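Local coordinates for protein GphF Dehydratase 1 (Archangium violaceum, PDB 6MBH) that is a polyketide synthase dehydratase domain of gephyronic acid biosynthesis, here an isomerase-inactive double variant, that probably dehydrates a hydroxyacyl intermediate to an olefin, at residues Arg7-Leu12 against Tyr54-Leu59; Cys25-Val30 against Arg94-Ser99. All coordinates share one frame; numbering follows the deposited sequence. Where two conformers were deposited one is given.

Contact 1: Arg7-Leu12 against Tyr54-Leu59; sequences RFHPLL and YLEMAL
His-9 and Glu-56 face each other across this buried contact. NE2 of His-9 donates to OE2 of Glu-56 over 2.8 Å, and the bond is nearly straight at 172°. The carboxylate oxygen lies in the plane of the ring, at its edge. The bond uses the anti side of OE2, and ring and carboxylate are close to coplanar, 24° apart. The glutamate reaches the ring with CG anti to the backbone N (chi1 163°), followed by a bend at chi2. The other ring nitrogen faces its own loop. Backbone N of Leu-11 donates to His-9 ND1 at 2.9 Å, and backbone N of Leu-12 donates to the same ND1 at 3.0 Å. Both donors are tilted out of the ring plane. CD of Pro-10 lies above one face of the imidazole, toward its rim. Three bonds therefore fix the rotation of the ring. Replacing His-9 with an alanine would probably leave the two loop amides without their acceptor and deprive Glu-56 OE2 of one donor. The apolar part lies beside this pair. CB of Leu-11 touches CG of Met-57 at 3.7 Å, while its CD1 meets CG of Glu-56 at 4.0 Å. Met-57 bends at chi3, and its CE comes to 4.1 Å from CD2 of Leu-12. Glu-56 has further partners: backbone N of Glu-197 donates to its OE2 and backbone N of Leu-198 to its OE1. The carboxylate thus joins the N-terminal loop to the loop before helix 200-214. In the hot-dog fold of the family, helix 52-65 lies against strand 73-81, which Leu-55, Ala-58 and Leu-59 touch. Residues 7-12 run over another side of that helix, just ahead of strand 14-16.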
loop_
_atom_site.group_PDB
_atom_site.type_symbol
_atom_site.label_atom_id
_atom_site.label_comp_id
_atom_site.label_asym_id
_atom_site.label_seq_id
_atom_site.Cartn_x
_atom_site.Cartn_y
_atom_site.Cartn_z
ATOM N N ARG A 7 10.777 -1.749 -18.909
ATOM C CA ARG A 7 9.858 -2.606 -18.154
ATOM C C ARG A 7 8.655 -1.777 -17.708
ATOM O O ARG A 7 8.769 -0.943 -16.801
ATOM C CB ARG A 7 10.552 -3.255 -16.954
ATOM C CG ARG A 7 9.669 -4.288 -16.215
ATOM C CD ARG A 7 10.350 -4.901 -14.972
ATOM N NE ARG A 7 11.348 -4.004 -14.375
ATOM C CZ ARG A 7 11.562 -3.866 -13.065
ATOM N NH1 ARG A 7 10.848 -4.563 -12.177
ATOM N NH2 ARG A 7 12.488 -3.012 -12.645
ATOM N N PHE A 8 7.500 -2.002 -18.344
ATOM C CA PHE A 8 6.321 -1.206 -18.035
ATOM C C PHE A 8 5.726 -1.638 -16.695
ATOM O O PHE A 8 6.184 -2.581 -16.037
ATOM C CB PHE A 8 5.297 -1.296 -19.163
ATOM C CG PHE A 8 5.823 -0.786 -20.474
ATOM C CD1 PHE A 8 6.736 0.260 -20.506
ATOM C CD2 PHE A 8 5.446 -1.372 -21.670
ATOM C CE1 PHE A 8 7.261 0.722 -21.722
ATOM C CE2 PHE A 8 5.954 -0.910 -22.879
ATOM C CZ PHE A 8 6.858 0.144 -22.901
ATOM N N HIS A 9 4.719 -0.911 -16.265
ATOM C CA HIS A 9 4.218 -1.198 -14.938
ATOM C C HIS A 9 2.748 -0.862 -14.982
ATOM O O HIS A 9 2.376 0.147 -15.614
ATOM C CB HIS A 9 4.920 -0.354 -13.866
ATOM C CG HIS A 9 4.503 -0.692 -12.471
ATOM N ND1 HIS A 9 3.372 -0.166 -11.885
ATOM C CD2 HIS A 9 5.081 -1.496 -11.539
ATOM C CE1 HIS A 9 3.259 -0.648 -10.651
ATOM N NE2 HIS A 9 4.281 -1.465 -10.421
ATOM N N PRO A 10 1.902 -1.642 -14.310
ATOM C CA PRO A 10 0.444 -1.416 -14.411
ATOM C C PRO A 10 -0.039 -0.107 -13.832
ATOM O O PRO A 10 -1.162 0.319 -14.165
ATOM C CB PRO A 10 -0.174 -2.586 -13.621
ATOM C CG PRO A 10 0.917 -3.524 -13.337
ATOM C CD PRO A 10 2.250 -2.857 -13.558
ATOM N N LEU A 11 0.715 0.494 -12.921
ATOM C CA LEU A 11 0.352 1.746 -12.293
ATOM C C LEU A 11 1.270 2.867 -12.712
ATOM O O LEU A 11 0.791 3.941 -13.043
ATOM C CB LEU A 11 0.376 1.617 -10.761
ATOM C CG LEU A 11 -0.571 0.547 -10.188
ATOM C CD1 LEU A 11 -0.229 0.349 -8.738
ATOM C CD2 LEU A 11 -2.085 0.989 -10.363
ATOM N N LEU A 12 2.592 2.623 -12.759
ATOM C CA LEU A 12 3.524 3.662 -13.195
ATOM C C LEU A 12 3.329 4.035 -14.650
ATOM O O LEU A 12 3.476 5.207 -15.025
ATOM C CB LEU A 12 4.978 3.202 -13.039
ATOM C CG LEU A 12 5.767 3.603 -11.842
ATOM C CD1 LEU A 12 7.273 3.257 -12.179
ATOM C CD2 LEU A 12 5.574 5.069 -11.464
ATOM N N TYR A 54 0.184 4.070 -4.203
ATOM C CA TYR A 54 1.308 4.984 -4.341
ATOM C C TYR A 54 2.566 4.360 -3.772
ATOM O O TYR A 54 3.659 4.588 -4.313
ATOM C CB TYR A 54 1.006 6.322 -3.640
ATOM C CG TYR A 54 -0.372 6.870 -4.012
ATOM C CD1 TYR A 54 -0.733 7.013 -5.358
ATOM C CD2 TYR A 54 -1.341 7.184 -3.016
ATOM C CE1 TYR A 54 -2.037 7.498 -5.685
ATOM C CE2 TYR A 54 -2.617 7.659 -3.373
ATOM C CZ TYR A 54 -2.949 7.802 -4.701
ATOM O OH TYR A 54 -4.207 8.269 -5.139
ATOM N N LEU A 55 2.422 3.504 -2.728
ATOM C CA LEU A 55 3.628 2.863 -2.176
ATOM C C LEU A 55 4.236 1.944 -3.218
ATOM O O LEU A 55 5.460 1.978 -3.460
ATOM C CB LEU A 55 3.284 2.100 -0.894
ATOM C CG LEU A 55 2.651 2.975 0.220
ATOM C CD1 LEU A 55 2.335 2.169 1.533
ATOM C CD2 LEU A 55 3.520 4.217 0.548
ATOM N N GLU A 56 3.365 1.222 -3.962
ATOM C CA GLU A 56 3.866 0.351 -5.025
ATOM C C GLU A 56 4.491 1.171 -6.160
ATOM O O GLU A 56 5.583 0.827 -6.656
ATOM C CB GLU A 56 2.746 -0.525 -5.552
ATOM C CG GLU A 56 3.047 -1.177 -6.922
ATOM C CD GLU A 56 4.234 -2.210 -6.877
ATOM O OE1 GLU A 56 4.688 -2.567 -5.769
ATOM O OE2 GLU A 56 4.656 -2.677 -7.957
ATOM N N MET A 57 3.871 2.318 -6.516
ATOM C CA MET A 57 4.471 3.162 -7.574
ATOM C C MET A 57 5.887 3.583 -7.195
ATOM O O MET A 57 6.813 3.532 -8.033
ATOM C CB MET A 57 3.570 4.387 -7.851
ATOM C CG MET A 57 2.309 3.942 -8.610
ATOM S SD MET A 57 1.120 5.307 -8.697
ATOM C CE MET A 57 1.972 6.330 -9.921
ATOM N N ALA A 58 6.071 3.950 -5.934
ATOM C CA ALA A 58 7.370 4.422 -5.484
ATOM C C ALA A 58 8.416 3.293 -5.516
ATOM O O ALA A 58 9.536 3.496 -6.028
ATOM C CB ALA A 58 7.246 5.023 -4.092
ATOM N N LEU A 59 8.034 2.090 -5.042
ATOM C CA LEU A 59 8.923 0.915 -5.141
ATOM C C LEU A 59 9.250 0.616 -6.596
ATOM O O LEU A 59 10.409 0.319 -6.949
ATOM C CB LEU A 59 8.271 -0.302 -4.474
ATOM C CG LEU A 59 8.129 -0.174 -2.969
ATOM C CD1 LEU A 59 7.202 -1.267 -2.501
ATOM C CD2 LEU A 59 9.549 -0.387 -2.362
#

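Contact 2: Cys25-Val30 against Arg94-Ser99; sequences CFTGTV and RLRLRS
Phe-26 and Leu-97 form an antiparallel hydrogen-bonded pair. N of Phe-26 donates to O of Leu-97 at 2.9 Å, and N of Leu-97 returns a more bent bond of 3.0 Å to O of Phe-26. Gly-28 and Leu-95 form the next such pair, with both bonds close to straight: N of Leu-95 to O of Gly-28 at 2.9 Å, and N of Gly-28 to O of Leu-95 at 3.0 Å. On the face with Phe-26, the ring and Leu-97 lie side by side, CD1 of Phe-26 at 4.0 Å from CD2 of Leu-97. Next to them CD1 of Leu-95 packs on CG2 of Val-30 at 3.8 Å. The two strands are neighbours in the antiparallel sheet of this hot-dog domain, with strand 14-16 and strand 103-109 flanking them. Helix 52-65 covers the Phe-26 and Leu-97 face. The other face carries Cys-25, Thr-27 and the arginines. OG1 of Thr-27 is 3.4 Å from CG of Arg-96, and CG2 of Thr-27 is 4.1 Å from CD of Arg-94. Further out, Arg-96 bends at chi3 toward a salt bridge with Glu-117 and a cation-pi contact with Trp-120. Arg-98 is held by Glu-105 and Asp-18.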
loop_
_atom_site.group_PDB
_atom_site.type_symbol
_atom_site.label_atom_id
_atom_site.label_comp_id
_atom_site.label_asym_id
_atom_site.label_seq_id
_atom_site.Cartn_x
_atom_site.Cartn_y
_atom_site.Cartn_z
ATOM N N CYS A 25 10.479 10.989 -15.253
ATOM C CA CYS A 25 9.027 10.999 -15.085
ATOM C C CYS A 25 8.406 9.753 -15.702
ATOM O O CYS A 25 8.876 9.252 -16.729
ATOM C CB CYS A 25 8.434 12.270 -15.735
ATOM S SG CYS A 25 6.654 12.500 -15.496
ATOM N N PHE A 26 7.324 9.275 -15.085
ATOM C CA PHE A 26 6.483 8.214 -15.615
ATOM C C PHE A 26 5.057 8.760 -15.667
ATOM O O PHE A 26 4.682 9.606 -14.834
ATOM C CB PHE A 26 6.464 6.948 -14.703
ATOM C CG PHE A 26 7.828 6.315 -14.453
ATOM C CD1 PHE A 26 8.650 6.780 -13.434
ATOM C CD2 PHE A 26 8.235 5.210 -15.181
ATOM C CE1 PHE A 26 9.915 6.174 -13.184
ATOM C CE2 PHE A 26 9.500 4.614 -14.952
ATOM C CZ PHE A 26 10.306 5.083 -13.932
ATOM N N THR A 27 4.257 8.259 -16.602
ATOM C CA THR A 27 2.809 8.508 -16.540
ATOM C C THR A 27 2.111 7.263 -17.071
ATOM O O THR A 27 2.600 6.614 -18.013
ATOM C CB THR A 27 2.323 9.772 -17.326
ATOM O OG1 THR A 27 2.864 10.966 -16.741
ATOM C CG2 THR A 27 0.812 9.941 -17.290
ATOM N N GLY A 28 0.994 6.908 -16.418
ATOM C CA GLY A 28 0.139 5.831 -16.887
ATOM C C GLY A 28 -1.321 6.175 -16.641
ATOM O O GLY A 28 -1.635 7.105 -15.909
ATOM N N THR A 29 -2.210 5.454 -17.323
ATOM C CA THR A 29 -3.645 5.615 -17.134
ATOM C C THR A 29 -4.148 4.466 -16.268
ATOM O O THR A 29 -3.723 3.315 -16.452
ATOM C CB THR A 29 -4.385 5.626 -18.472
ATOM O OG1 THR A 29 -3.909 6.710 -19.280
ATOM C CG2 THR A 29 -5.828 5.851 -18.239
ATOM N N VAL A 30 -5.041 4.769 -15.313
ATOM C CA VAL A 30 -5.719 3.738 -14.530
ATOM C C VAL A 30 -7.220 4.029 -14.541
ATOM O O VAL A 30 -7.656 5.134 -14.861
ATOM C CB VAL A 30 -5.228 3.644 -13.077
ATOM C CG1 VAL A 30 -3.690 3.282 -13.022
ATOM C CG2 VAL A 30 -5.525 4.928 -12.329
ATOM N N ARG A 94 -5.240 9.888 -15.120
ATOM C CA ARG A 94 -3.786 9.778 -15.341
ATOM C C ARG A 94 -3.075 9.873 -13.994
ATOM O O ARG A 94 -3.456 10.704 -13.198
ATOM C CB ARG A 94 -3.285 10.910 -16.230
ATOM C CG ARG A 94 -3.903 10.880 -17.609
ATOM C CD ARG A 94 -2.860 10.991 -18.684
ATOM N NE ARG A 94 -3.498 10.584 -19.917
ATOM C CZ ARG A 94 -3.582 11.347 -20.991
ATOM N NH1 ARG A 94 -2.697 12.308 -21.174
ATOM N NH2 ARG A 94 -4.570 11.174 -21.850
ATOM N N LEU A 95 -2.084 9.014 -13.794
ATOM C CA LEU A 95 -1.234 9.053 -12.585
ATOM C C LEU A 95 0.161 9.378 -13.090
ATOM O O LEU A 95 0.564 8.787 -14.069
ATOM C CB LEU A 95 -1.203 7.689 -11.902
ATOM C CG LEU A 95 -2.496 7.214 -11.269
ATOM C CD1 LEU A 95 -2.279 5.849 -10.647
ATOM C CD2 LEU A 95 -2.986 8.210 -10.240
ATOM N N ARG A 96 0.846 10.270 -12.405
ATOM C CA ARG A 96 2.187 10.665 -12.847
ATOM C C ARG A 96 3.134 10.598 -11.660
ATOM O O ARG A 96 2.776 11.103 -10.624
ATOM C CB ARG A 96 2.126 12.113 -13.330
ATOM C CG ARG A 96 3.439 12.648 -13.870
ATOM C CD ARG A 96 3.270 14.097 -14.235
ATOM N NE ARG A 96 3.081 14.889 -13.046
ATOM C CZ ARG A 96 2.800 16.175 -13.048
ATOM N NH1 ARG A 96 2.544 16.797 -14.182
ATOM N NH2 ARG A 96 2.778 16.843 -11.922
ATOM N N LEU A 97 4.278 9.948 -11.836
ATOM C CA LEU A 97 5.297 9.991 -10.799
ATOM C C LEU A 97 6.473 10.741 -11.389
ATOM O O LEU A 97 6.961 10.382 -12.474
ATOM C CB LEU A 97 5.715 8.571 -10.341
ATOM C CG LEU A 97 6.810 8.507 -9.255
ATOM C CD1 LEU A 97 6.609 7.265 -8.394
ATOM C CD2 LEU A 97 8.206 8.491 -9.854
ATOM N N ARG A 98 6.919 11.786 -10.690
ATOM C CA ARG A 98 8.090 12.568 -11.067
ATOM C C ARG A 98 9.159 12.377 -10.006
ATOM O O ARG A 98 8.843 12.347 -8.811
ATOM C CB ARG A 98 7.761 14.048 -11.144
ATOM C CG ARG A 98 6.837 14.432 -12.262
ATOM C CD ARG A 98 6.671 15.933 -12.326
ATOM N NE ARG A 98 7.841 16.640 -12.824
ATOM C CZ ARG A 98 8.715 17.281 -12.051
ATOM N NH1 ARG A 98 8.555 17.274 -10.736
ATOM N NH2 ARG A 98 9.740 17.934 -12.588
ATOM N N SER A 99 10.421 12.285 -10.428
ATOM C CA SER A 99 11.536 12.088 -9.506
ATOM C C SER A 99 12.639 13.091 -9.768
ATOM O O SER A 99 13.077 13.276 -10.916
ATOM C CB SER A 99 12.111 10.683 -9.626
ATOM O OG SER A 99 13.144 10.487 -8.673
#

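In the fold
The centres of contact 1 and contact 2 are about 9 Å apart, on the same side of the chain's centre. Their segments alternate along the chain: 7-12, 25-30, 54-59, then 94-99. All four belong to the same hot-dog unit of the dehydratase. The contacts touch directly. Leu-12 CD2 packs on Leu-97 CB at 3.7 Å, and Leu-11 CD2 on Val-30 CG1 at 3.9 Å. Met-57 O approaches Leu-97 CD1. Helix 52-65 thus has the N-terminal loop on one side and the strand pair 24-30 and 93-100 on another. The loop residues Leu-11 and Leu-12 bridge helix and strands. From contact 2, it is the Phe-26 and Leu-97 face that joins the apolar packing of Leu-11, Leu-12 and Met-57.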